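Local coordinates for protein angiotensin-converting enzyme (Anopheles gambiae, PDB 6S1Y) that probably cleaves peptides as a zinc metalloprotease of the angiotensin-converting enzyme family, with a di-glutamate of gamma-polyglutamic acid bound in its pocket here, at residues F434-D439 with R496-Y501; V426-F431 with V502-F507; N251-T256 with P483-V488. All blocks are in the same frame, centred on the assembly; numbering follows the deposited sequence.

Contact 1 (F434-D439 with R496-Y501); sequences FAYTLD and RYFVSY. With KSN ((2~{S})-2-[[(4~{S})-4-azanyl-5-oxidanyl-5-oxidanylidene-pentanoyl]amino]pentanedioic acid), chain H.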
loop_
_atom_site.group_PDB
_atom_site.type_symbol
_atom_site.label_atom_id
_atom_site.label_comp_id
_atom_site.label_asym_id
_atom_site.label_seq_id
_atom_site.Cartn_x
_atom_site.Cartn_y
_atom_site.Cartn_z
ATOM N N PHE A 434 8.614 -7.244 2.999
ATOM C CA PHE A 434 8.880 -6.250 1.973
ATOM C C PHE A 434 8.561 -4.852 2.478
ATOM O O PHE A 434 9.390 -3.946 2.383
ATOM C CB PHE A 434 8.058 -6.545 0.723
ATOM C CG PHE A 434 8.164 -5.477 -0.329
ATOM C CD1 PHE A 434 9.208 -5.491 -1.248
ATOM C CD2 PHE A 434 7.227 -4.474 -0.405
ATOM C CE1 PHE A 434 9.299 -4.527 -2.223
ATOM C CE2 PHE A 434 7.315 -3.501 -1.372
ATOM C CZ PHE A 434 8.351 -3.527 -2.285
ATOM N N ALA A 435 7.333 -4.644 2.970
ATOM C CA ALA A 435 6.916 -3.309 3.402
ATOM C C ALA A 435 7.841 -2.791 4.495
ATOM O O ALA A 435 8.240 -1.625 4.477
ATOM C CB ALA A 435 5.467 -3.346 3.886
ATOM N N TYR A 436 8.231 -3.668 5.426
ATOM C CA TYR A 436 9.168 -3.301 6.483
ATOM C C TYR A 436 10.480 -2.758 5.917
ATOM O O TYR A 436 10.967 -1.714 6.361
ATOM C CB TYR A 436 9.441 -4.524 7.369
ATOM C CG TYR A 436 10.453 -4.323 8.477
ATOM C CD1 TYR A 436 10.169 -3.520 9.581
ATOM C CD2 TYR A 436 11.686 -4.982 8.452
ATOM C CE1 TYR A 436 11.103 -3.369 10.610
ATOM C CE2 TYR A 436 12.601 -4.835 9.462
ATOM C CZ TYR A 436 12.318 -4.023 10.537
ATOM O OH TYR A 436 13.257 -3.890 11.551
ATOM N N THR A 437 11.066 -3.450 4.934
ATOM C CA THR A 437 12.383 -3.050 4.454
ATOM C C THR A 437 12.354 -1.701 3.744
ATOM O O THR A 437 13.370 -1.007 3.704
ATOM C CB THR A 437 12.969 -4.093 3.498
ATOM O OG1 THR A 437 12.040 -4.333 2.443
ATOM C CG2 THR A 437 13.241 -5.403 4.202
ATOM N N LEU A 438 11.228 -1.323 3.145
ATOM C CA LEU A 438 11.214 -0.070 2.392
ATOM C C LEU A 438 11.384 1.143 3.311
ATOM O O LEU A 438 12.122 2.080 2.978
ATOM C CB LEU A 438 9.927 0.066 1.586
ATOM C CG LEU A 438 9.858 -0.600 0.220
ATOM C CD1 LEU A 438 8.787 0.089 -0.613
ATOM C CD2 LEU A 438 11.199 -0.523 -0.491
ATOM N N ASP A 439 10.691 1.170 4.446
ATOM C CA ASP A 439 10.883 2.307 5.333
ATOM C C ASP A 439 12.054 2.119 6.277
ATOM O O ASP A 439 12.707 3.107 6.631
ATOM C CB ASP A 439 9.585 2.621 6.076
ATOM C CG ASP A 439 8.640 3.502 5.212
ATOM O OD1 ASP A 439 9.008 3.772 4.050
ATOM O OD2 ASP A 439 7.565 3.941 5.686
ATOM N N ARG A 496 2.703 2.642 6.336
ATOM C CA ARG A 496 1.243 2.508 6.324
ATOM C C ARG A 496 0.802 1.110 5.888
ATOM O O ARG A 496 -0.178 0.566 6.419
ATOM C CB ARG A 496 0.621 3.555 5.391
ATOM C CG ARG A 496 1.168 3.538 3.968
ATOM C CD ARG A 496 0.686 4.744 3.153
ATOM N NE ARG A 496 1.182 6.016 3.673
ATOM C CZ ARG A 496 0.818 7.206 3.191
ATOM N NH1 ARG A 496 -0.020 7.267 2.181
ATOM N NH2 ARG A 496 1.293 8.335 3.724
ATOM N N TYR A 497 1.498 0.515 4.900
ATOM C CA TYR A 497 1.053 -0.776 4.379
ATOM C C TYR A 497 1.455 -1.916 5.313
ATOM O O TYR A 497 0.703 -2.873 5.491
ATOM C CB TYR A 497 1.595 -0.991 2.965
ATOM C CG TYR A 497 1.221 0.118 1.989
ATOM C CD1 TYR A 497 -0.045 0.159 1.380
ATOM C CD2 TYR A 497 2.124 1.121 1.673
ATOM C CE1 TYR A 497 -0.381 1.170 0.497
ATOM C CE2 TYR A 497 1.785 2.143 0.803
ATOM C CZ TYR A 497 0.534 2.162 0.221
ATOM O OH TYR A 497 0.212 3.165 -0.665
ATOM N N PHE A 498 2.604 -1.803 5.971
ATOM C CA PHE A 498 2.959 -2.769 7.003
ATOM C C PHE A 498 1.918 -2.776 8.121
ATOM O O PHE A 498 1.415 -3.834 8.528
ATOM C CB PHE A 498 4.355 -2.439 7.564
ATOM C CG PHE A 498 4.840 -3.424 8.592
ATOM C CD1 PHE A 498 4.431 -3.332 9.915
ATOM C CD2 PHE A 498 5.696 -4.453 8.234
ATOM C CE1 PHE A 498 4.879 -4.252 10.863
ATOM C CE2 PHE A 498 6.145 -5.369 9.169
ATOM C CZ PHE A 498 5.724 -5.267 10.491
ATOM N N VAL A 499 1.584 -1.597 8.635
ATOM C CA VAL A 499 0.589 -1.507 9.698
ATOM C C VAL A 499 -0.742 -2.066 9.222
ATOM O O VAL A 499 -1.385 -2.867 9.913
ATOM C CB VAL A 499 0.467 -0.049 10.175
ATOM C CG1 VAL A 499 -0.607 0.100 11.220
ATOM C CG2 VAL A 499 1.776 0.402 10.757
ATOM N N SER A 500 -1.167 -1.672 8.019
ATOM C CA SER A 500 -2.397 -2.209 7.448
ATOM C C SER A 500 -2.412 -3.731 7.431
ATOM O O SER A 500 -3.423 -4.359 7.747
ATOM C CB SER A 500 -2.574 -1.699 6.022
ATOM O OG SER A 500 -3.629 -2.411 5.407
ATOM N N TYR A 501 -1.320 -4.347 6.982
ATOM C CA TYR A 501 -1.319 -5.798 6.822
ATOM C C TYR A 501 -1.372 -6.517 8.166
ATOM O O TYR A 501 -1.864 -7.647 8.226
ATOM C CB TYR A 501 -0.115 -6.233 5.982
ATOM C CG TYR A 501 -0.459 -6.297 4.508
ATOM C CD1 TYR A 501 -0.834 -5.153 3.814
ATOM C CD2 TYR A 501 -0.447 -7.503 3.818
ATOM C CE1 TYR A 501 -1.179 -5.197 2.473
ATOM C CE2 TYR A 501 -0.794 -7.555 2.453
ATOM C CZ TYR A 501 -1.170 -6.398 1.804
ATOM O OH TYR A 501 -1.508 -6.431 0.482
HETATM C C10 KSN H . -0.881 7.497 -3.355
HETATM C C13 KSN H . -2.710 3.323 -2.438
HETATM C C17 KSN H . 1.631 -1.380 -3.788
HETATM C C02 KSN H . 0.328 -1.548 -2.995
HETATM C C03 KSN H . -0.507 -0.275 -2.804
HETATM C C04 KSN H . -0.262 0.867 -3.778
HETATM C C05 KSN H . -1.491 1.300 -4.618
HETATM C C07 KSN H . -1.658 3.638 -3.530
HETATM C C08 KSN H . -1.661 5.092 -3.981
HETATM C C09 KSN H . -1.195 6.065 -2.881
HETATM N N01 KSN H . 0.610 -2.094 -1.663
HETATM N N06 KSN H . -2.090 2.639 -4.517
HETATM O O11 KSN H . -0.661 7.716 -4.587
HETATM O O12 KSN H . -0.822 8.470 -2.526
HETATM O O14 KSN H . -3.883 3.037 -2.806
HETATM O O15 KSN H . -2.425 3.305 -1.226
HETATM O O16 KSN H . -1.933 0.544 -5.432
HETATM O O18 KSN H . 1.570 -1.474 -5.043
HETATM O O19 KSN H . 2.758 -1.164 -3.268
#

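Contact 2 (V426-F431 with V502-F507); sequences VTKLVF and VIQFQF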
loop_
_atom_site.group_PDB
_atom_site.type_symbol
_atom_site.label_atom_id
_atom_site.label_comp_id
_atom_site.label_asym_id
_atom_site.label_seq_id
_atom_site.Cartn_x
_atom_site.Cartn_y
_atom_site.Cartn_z
ATOM N N VAL A 426 1.052 -16.471 -0.140
ATOM C CA VAL A 426 1.953 -15.872 -1.109
ATOM C C VAL A 426 1.422 -14.535 -1.589
ATOM O O VAL A 426 2.168 -13.750 -2.178
ATOM C CB VAL A 426 2.225 -16.809 -2.304
ATOM C CG1 VAL A 426 2.990 -18.031 -1.836
ATOM C CG2 VAL A 426 0.943 -17.237 -3.005
ATOM N N THR A 427 0.140 -14.261 -1.355
ATOM C CA THR A 427 -0.457 -12.987 -1.725
ATOM C C THR A 427 -0.183 -11.938 -0.665
ATOM O O THR A 427 0.180 -10.810 -0.987
ATOM C CB THR A 427 -1.980 -13.129 -1.916
ATOM O OG1 THR A 427 -2.262 -14.096 -2.935
ATOM C CG2 THR A 427 -2.598 -11.780 -2.283
ATOM N N LYS A 428 -0.365 -12.299 0.607
ATOM C CA LYS A 428 -0.374 -11.337 1.705
ATOM C C LYS A 428 0.754 -11.511 2.708
ATOM O O LYS A 428 1.329 -10.520 3.144
ATOM C CB LYS A 428 -1.723 -11.392 2.462
ATOM C CG LYS A 428 -2.942 -11.250 1.515
ATOM C CD LYS A 428 -4.185 -10.729 2.201
ATOM C CE LYS A 428 -4.038 -9.247 2.606
ATOM N NZ LYS A 428 -4.274 -8.228 1.527
ATOM N N LEU A 429 1.096 -12.734 3.106
ATOM C CA LEU A 429 2.074 -12.845 4.178
ATOM C C LEU A 429 3.439 -12.341 3.728
ATOM O O LEU A 429 4.128 -11.665 4.493
ATOM C CB LEU A 429 2.164 -14.279 4.682
ATOM C CG LEU A 429 3.149 -14.403 5.836
ATOM C CD1 LEU A 429 2.601 -13.726 7.077
ATOM C CD2 LEU A 429 3.441 -15.845 6.114
ATOM N N VAL A 430 3.852 -12.652 2.490
ATOM C CA VAL A 430 5.187 -12.279 2.044
ATOM C C VAL A 430 5.377 -10.768 1.944
ATOM O O VAL A 430 6.519 -10.286 1.844
ATOM C CB VAL A 430 5.515 -12.920 0.681
ATOM C CG1 VAL A 430 5.335 -14.430 0.738
ATOM C CG2 VAL A 430 4.668 -12.331 -0.396
ATOM N N PHE A 431 4.293 -10.003 1.944
ATOM C CA PHE A 431 4.386 -8.551 1.748
ATOM C C PHE A 431 4.917 -7.844 2.995
ATOM O O PHE A 431 5.570 -6.797 2.889
ATOM C CB PHE A 431 2.999 -8.041 1.320
ATOM C CG PHE A 431 2.890 -6.552 1.236
ATOM C CD1 PHE A 431 3.311 -5.876 0.111
ATOM C CD2 PHE A 431 2.322 -5.837 2.265
ATOM C CE1 PHE A 431 3.217 -4.513 0.035
ATOM C CE2 PHE A 431 2.236 -4.461 2.200
ATOM C CZ PHE A 431 2.687 -3.809 1.084
ATOM N N VAL A 502 -0.952 -5.871 9.250
ATOM C CA VAL A 502 -1.192 -6.414 10.583
ATOM C C VAL A 502 -2.632 -6.144 11.042
ATOM O O VAL A 502 -3.388 -7.070 11.358
ATOM C CB VAL A 502 -0.189 -5.830 11.591
ATOM C CG1 VAL A 502 -0.488 -6.391 12.995
ATOM C CG2 VAL A 502 1.243 -6.102 11.171
ATOM N N ILE A 503 -3.024 -4.866 11.118
ATOM C CA ILE A 503 -4.291 -4.553 11.786
ATOM C C ILE A 503 -5.481 -5.003 10.965
ATOM O O ILE A 503 -6.555 -5.261 11.521
ATOM C CB ILE A 503 -4.443 -3.047 12.110
ATOM C CG1 ILE A 503 -4.611 -2.220 10.840
ATOM C CG2 ILE A 503 -3.263 -2.575 12.909
ATOM C CD1 ILE A 503 -4.651 -0.736 11.109
ATOM N N GLN A 504 -5.340 -5.100 9.643
ATOM C CA GLN A 504 -6.496 -5.528 8.870
ATOM C C GLN A 504 -6.993 -6.894 9.331
ATOM O O GLN A 504 -8.186 -7.207 9.174
ATOM C CB GLN A 504 -6.201 -5.541 7.372
ATOM C CG GLN A 504 -5.310 -6.673 6.871
ATOM C CD GLN A 504 -5.001 -6.530 5.362
ATOM O OE1 GLN A 504 -5.339 -7.390 4.570
ATOM N NE2 GLN A 504 -4.361 -5.432 4.991
ATOM N N PHE A 505 -6.120 -7.735 9.894
ATOM C CA PHE A 505 -6.609 -9.026 10.380
ATOM C C PHE A 505 -7.297 -8.876 11.734
ATOM O O PHE A 505 -8.196 -9.659 12.064
ATOM C CB PHE A 505 -5.459 -10.049 10.431
ATOM C CG PHE A 505 -4.943 -10.428 9.059
ATOM C CD1 PHE A 505 -3.928 -9.699 8.448
ATOM C CD2 PHE A 505 -5.498 -11.488 8.368
ATOM C CE1 PHE A 505 -3.479 -10.039 7.169
ATOM C CE2 PHE A 505 -5.055 -11.822 7.090
ATOM C CZ PHE A 505 -4.054 -11.095 6.497
ATOM N N GLN A 506 -6.892 -7.876 12.525
ATOM C CA GLN A 506 -7.648 -7.530 13.728
ATOM C C GLN A 506 -9.040 -7.019 13.369
ATOM O O GLN A 506 -10.031 -7.430 13.973
ATOM C CB GLN A 506 -6.871 -6.497 14.540
ATOM C CG GLN A 506 -5.514 -7.001 15.004
ATOM C CD GLN A 506 -4.754 -5.999 15.812
ATOM O OE1 GLN A 506 -3.787 -5.385 15.330
ATOM N NE2 GLN A 506 -5.150 -5.829 17.063
ATOM N N PHE A 507 -9.134 -6.139 12.368
ATOM C CA PHE A 507 -10.425 -5.634 11.904
ATOM C C PHE A 507 -11.275 -6.770 11.335
ATOM O O PHE A 507 -12.467 -6.894 11.647
ATOM C CB PHE A 507 -10.211 -4.553 10.839
ATOM C CG PHE A 507 -9.520 -3.295 11.337
ATOM C CD1 PHE A 507 -9.436 -3.002 12.682
ATOM C CD2 PHE A 507 -9.002 -2.386 10.435
ATOM C CE1 PHE A 507 -8.837 -1.831 13.114
ATOM C CE2 PHE A 507 -8.395 -1.213 10.858
ATOM C CZ PHE A 507 -8.309 -0.935 12.196
#

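Contact 3 (N251-T256 with P483-V488); sequences NLWAQT and PAKYHV. With KSN ((2~{S})-2-[[(4~{S})-4-azanyl-5-oxidanyl-5-oxidanylidene-pentanoyl]amino]pentanedioic acid), chain H.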
loop_
_atom_site.group_PDB
_atom_site.type_symbol
_atom_site.label_atom_id
_atom_site.label_comp_id
_atom_site.label_asym_id
_atom_site.label_seq_id
_atom_site.Cartn_x
_atom_site.Cartn_y
_atom_site.Cartn_z
ATOM N N ASN A 251 6.323 -10.471 -10.097
ATOM C CA ASN A 251 6.120 -9.095 -9.649
ATOM C C ASN A 251 7.480 -8.399 -9.664
ATOM O O ASN A 251 8.455 -8.957 -9.172
ATOM C CB ASN A 251 5.504 -9.091 -8.245
ATOM C CG ASN A 251 5.384 -7.709 -7.670
ATOM O OD1 ASN A 251 6.368 -7.135 -7.185
ATOM N ND2 ASN A 251 4.174 -7.149 -7.703
ATOM N N LEU A 252 7.543 -7.189 -10.238
ATOM C CA LEU A 252 8.825 -6.533 -10.467
ATOM C C LEU A 252 9.594 -6.267 -9.173
ATOM O O LEU A 252 10.829 -6.189 -9.193
ATOM C CB LEU A 252 8.619 -5.203 -11.194
ATOM C CG LEU A 252 8.819 -5.190 -12.708
ATOM C CD1 LEU A 252 8.429 -3.846 -13.269
ATOM C CD2 LEU A 252 10.264 -5.506 -13.046
ATOM N N TRP A 253 8.901 -6.091 -8.055
ATOM C CA TRP A 253 9.525 -5.832 -6.775
ATOM C C TRP A 253 9.506 -7.046 -5.855
ATOM O O TRP A 253 10.027 -6.975 -4.742
ATOM C CB TRP A 253 8.820 -4.642 -6.126
ATOM C CG TRP A 253 8.689 -3.518 -7.106
ATOM C CD1 TRP A 253 9.602 -2.545 -7.348
ATOM C CD2 TRP A 253 7.590 -3.278 -8.001
ATOM N NE1 TRP A 253 9.145 -1.694 -8.328
ATOM C CE2 TRP A 253 7.916 -2.137 -8.759
ATOM C CE3 TRP A 253 6.354 -3.907 -8.219
ATOM C CZ2 TRP A 253 7.053 -1.601 -9.702
ATOM C CZ3 TRP A 253 5.499 -3.383 -9.182
ATOM C CH2 TRP A 253 5.852 -2.234 -9.911
ATOM N N ALA A 254 8.916 -8.158 -6.299
ATOM C CA ALA A 254 8.737 -9.360 -5.477
ATOM C C ALA A 254 7.986 -9.057 -4.196
ATOM O O ALA A 254 8.204 -9.719 -3.171
ATOM C CB ALA A 254 10.083 -10.013 -5.154
ATOM N N GLN A 255 7.098 -8.061 -4.228
ATOM C CA GLN A 255 6.418 -7.668 -3.000
ATOM C C GLN A 255 5.251 -8.587 -2.668
ATOM O O GLN A 255 4.909 -8.753 -1.500
ATOM C CB GLN A 255 5.937 -6.221 -3.110
ATOM C CG GLN A 255 4.819 -5.970 -4.102
ATOM C CD GLN A 255 4.542 -4.477 -4.242
ATOM O OE1 GLN A 255 5.438 -3.712 -4.624
ATOM N NE2 GLN A 255 3.346 -4.043 -3.854
ATOM N N THR A 256 4.607 -9.157 -3.678
ATOM C CA THR A 256 3.578 -10.167 -3.506
ATOM C C THR A 256 3.822 -11.208 -4.587
ATOM O O THR A 256 4.239 -10.859 -5.699
ATOM C CB THR A 256 2.163 -9.593 -3.629
ATOM O OG1 THR A 256 2.059 -8.872 -4.855
ATOM C CG2 THR A 256 1.871 -8.620 -2.489
ATOM N N PRO A 483 14.447 3.864 -6.341
ATOM C CA PRO A 483 13.388 4.666 -6.998
ATOM C C PRO A 483 12.583 3.896 -8.043
ATOM O O PRO A 483 11.569 4.417 -8.517
ATOM C CB PRO A 483 14.160 5.832 -7.645
ATOM C CG PRO A 483 15.470 5.868 -6.909
ATOM C CD PRO A 483 15.784 4.423 -6.589
ATOM N N ALA A 484 13.017 2.690 -8.421
ATOM C CA ALA A 484 12.253 1.817 -9.298
ATOM C C ALA A 484 10.930 1.375 -8.688
ATOM O O ALA A 484 10.163 0.666 -9.337
ATOM C CB ALA A 484 13.080 0.582 -9.656
ATOM N N LYS A 485 10.667 1.758 -7.445
ATOM C CA LYS A 485 9.412 1.448 -6.758
ATOM C C LYS A 485 8.633 2.749 -6.615
ATOM O O LYS A 485 9.196 3.756 -6.156
ATOM C CB LYS A 485 9.689 0.808 -5.399
ATOM C CG LYS A 485 8.490 0.596 -4.520
ATOM C CD LYS A 485 7.512 -0.392 -5.117
ATOM C CE LYS A 485 6.213 -0.435 -4.306
ATOM N NZ LYS A 485 5.069 -1.074 -5.071
ATOM N N TYR A 486 7.354 2.724 -7.021
ATOM C CA TYR A 486 6.576 3.948 -7.156
ATOM C C TYR A 486 6.712 4.827 -5.923
ATOM O O TYR A 486 7.051 6.006 -6.024
ATOM C CB TYR A 486 5.073 3.639 -7.409
ATOM C CG TYR A 486 4.225 4.915 -7.403
ATOM C CD1 TYR A 486 4.259 5.802 -8.467
ATOM C CD2 TYR A 486 3.448 5.252 -6.306
ATOM C CE1 TYR A 486 3.515 6.981 -8.459
ATOM C CE2 TYR A 486 2.692 6.447 -6.292
ATOM C CZ TYR A 486 2.736 7.295 -7.377
ATOM O OH TYR A 486 2.014 8.472 -7.398
ATOM N N HIS A 487 6.440 4.256 -4.743
ATOM C CA HIS A 487 6.332 5.067 -3.528
ATOM C C HIS A 487 7.644 5.741 -3.151
ATOM O O HIS A 487 7.631 6.720 -2.389
ATOM C CB HIS A 487 5.844 4.205 -2.366
ATOM C CG HIS A 487 4.529 3.551 -2.629
ATOM N ND1 HIS A 487 4.345 2.668 -3.663
ATOM C CD2 HIS A 487 3.327 3.690 -2.026
ATOM C CE1 HIS A 487 3.087 2.272 -3.674
ATOM N NE2 HIS A 487 2.447 2.880 -2.692
ATOM N N VAL A 488 8.769 5.242 -3.651
ATOM C CA VAL A 488 10.037 5.905 -3.402
ATOM C C VAL A 488 10.177 7.128 -4.301
ATOM O O VAL A 488 10.471 8.229 -3.830
ATOM C CB VAL A 488 11.196 4.914 -3.596
ATOM C CG1 VAL A 488 12.534 5.619 -3.456
ATOM C CG2 VAL A 488 11.136 3.772 -2.578
HETATM C C10 KSN H . -0.881 7.497 -3.355
HETATM C C13 KSN H . -2.710 3.323 -2.438
HETATM C C17 KSN H . 1.631 -1.380 -3.788
HETATM C C02 KSN H . 0.328 -1.548 -2.995
HETATM C C03 KSN H . -0.507 -0.275 -2.804
HETATM C C04 KSN H . -0.262 0.867 -3.778
HETATM C C05 KSN H . -1.491 1.300 -4.618
HETATM C C07 KSN H . -1.658 3.638 -3.530
HETATM C C08 KSN H . -1.661 5.092 -3.981
HETATM C C09 KSN H . -1.195 6.065 -2.881
HETATM N N01 KSN H . 0.610 -2.094 -1.663
HETATM N N06 KSN H . -2.090 2.639 -4.517
HETATM O O11 KSN H . -0.661 7.716 -4.587
HETATM O O12 KSN H . -0.822 8.470 -2.526
HETATM O O14 KSN H . -3.883 3.037 -2.806
HETATM O O15 KSN H . -2.425 3.305 -1.226
HETATM O O16 KSN H . -1.933 0.544 -5.432
HETATM O O18 KSN H . 1.570 -1.474 -5.043
HETATM O O19 KSN H . 2.758 -1.164 -3.268
#

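Contact 1 (F434-D439 with R496-Y501)
Ala435 and Phe498 bring their two helices together with very little side chain between them: their CA atoms lie 5.4 Å apart, and the methyl CB of Ala435 sits equally close, at 3.9 Å, to the backbone N and to CB of Phe498. The segment axes approach to 8.6 Å and run nearly antiparallel, at 151°, yet only 161 Å² is buried. Phe498 CG lies anti to the backbone N (chi1 -177°), which swings the ring outward beside Tyr436, leaving the Ala435 methyl at the ring edge, near its plane. Tyr436 meets the same ring obliquely through its own CB, 3.8 Å from Phe498 CD2. The Tyr436 ring goes on to helix 203-233, where its hydroxyl is hydrogen-bonded to Asp208.

This pair belongs to the helical core that flanks the zinc site of the angiotensin-converting enzyme fold. One residue before Phe498, the side chain of Tyr497 leads away from 434-439 toward the ligand and comes within about 4 Å of the zinc ion. Tyr497 OH donates to carboxylate oxygen O15 of KSN at 2.7 Å, and O15 lies in the ring plane, at the hydroxyl-bearing edge. The amine N01 of KSN stands over a face of that ring. Arg496 CG also packs on a ring face, 3.4 Å above the plane and toward the rim. At the far end of 434-439, Asp439 OD2 accepts from the backbone N of Tyr494 and of Leu495, where helix 495-514 begins.

Contact 2 (V426-F431 with V502-F507)
Lys428 and Gln504 make the main approach here, and it is polar without being a conventional bond. Gln504 OE1 lies 3.0 Å from the methylene CE of Lys428, closer than it is to the ammonium nitrogen NZ of the same lysine at 3.3 Å, where the angle is too poor for a hydrogen bond. The two side chains cross obliquely: Gln504 runs straight beyond CG, whereas Lys428 bends at chi3 (70°) and again at chi4 (81°), which presents CE to the amide. NZ has a weak hydrogen bond to Tyr501 OH, one turn back on helix 495-514.

The apolar part is looser: Lys428 CE comes 4.3 Å from CZ of Phe505, meeting the ring obliquely, and the whole contact buries 107 Å². The Phe505 ring itself packs edge-to-face on Tyr575.

Gln504 NE2 donates to Asp389 OD2 of helix 381-395, and this bond is the evidence for which end of the amide faces the lysine. With its N-H held by the carboxylate, the carbonyl end is left beside Lys428, consistent with an electrostatic attraction between the C=O dipole and the ammonium group that does not depend on a directed bond.

Contact 3 (N251-T256 with P483-V488)
Carboxylate oxygen O19 of KSN is gripped by both segments at once, by Lys485 NZ at 2.9 Å and by Gln255 NE2 at 3.0 Å, the latter with an N-H...O angle of 162°. The same two side chains are tied to each other, because Lys485 NZ also donates to Gln255 OE1 at 2.7 Å, in the carbonyl plane and on a lone pair. That bond fixes the amide's rotation and leaves its NH2 facing the ligand. In other angiotensin-converting enzymes an equivalent glutamine and lysine, with a tyrosine, hold the C-terminal carboxylate of inhibitors; here the bound carboxylate is alpha to the ligand's amine, and Tyr494 OH also bonds to KSN.

Trp253 lies under the lysine chain, which leaves with CG anti to the backbone N, bends at chi2 and crosses the indole face at about a right angle. Lys485 CD lies 3.7 Å from the centroid of the five-membered ring, a CH-pi contact, and NZ stands 4.5 Å from that of the six-membered ring, only 15° off the normal, a cation-pi contact. Leu252 CB covers the opposite face. Trp253 NE1 donates to Ala484 O at 2.8 Å and 169°, the oxygen in the ring plane although the donor sits above the carbonyl plane.

An Asx turn braces the loop: Asn251 OD1 accepts from Trp253 N at 2.9 Å, while Gln255 N reaches it from the opposite face. Trp159 of helix 149-163 also donates to Ala484 O. That helix packs on Trp253 through Tyr160, helix 135-145 adds Leu135, and helix 431-447 meets Gln255 through Phe431 and Phe434.

In the fold
Along the chain the segments come in the order 251-256, 426-431, 434-439, 483-488, 496-501 and 502-507, so contact 3 interleaves with the other two. Contacts 1 and 2 share helix 495-514 and lie about 10 Å apart, centre to centre; 426-431 spans the junction between helices 414-429 and 431-447, and 434-439 follows on the latter. Contact 3 is about 12 Å from contact 1 and about 18 Å from contact 2. It joins contact 1 through a probable hydrogen bond between Tyr497 OH and His487 NE2, 3.0 Å. Contacts 1 and 3 line the pocket, from its carboxylate-binding end to the neighbourhood of the zinc ion, while contact 2 adds only Phe431 to it.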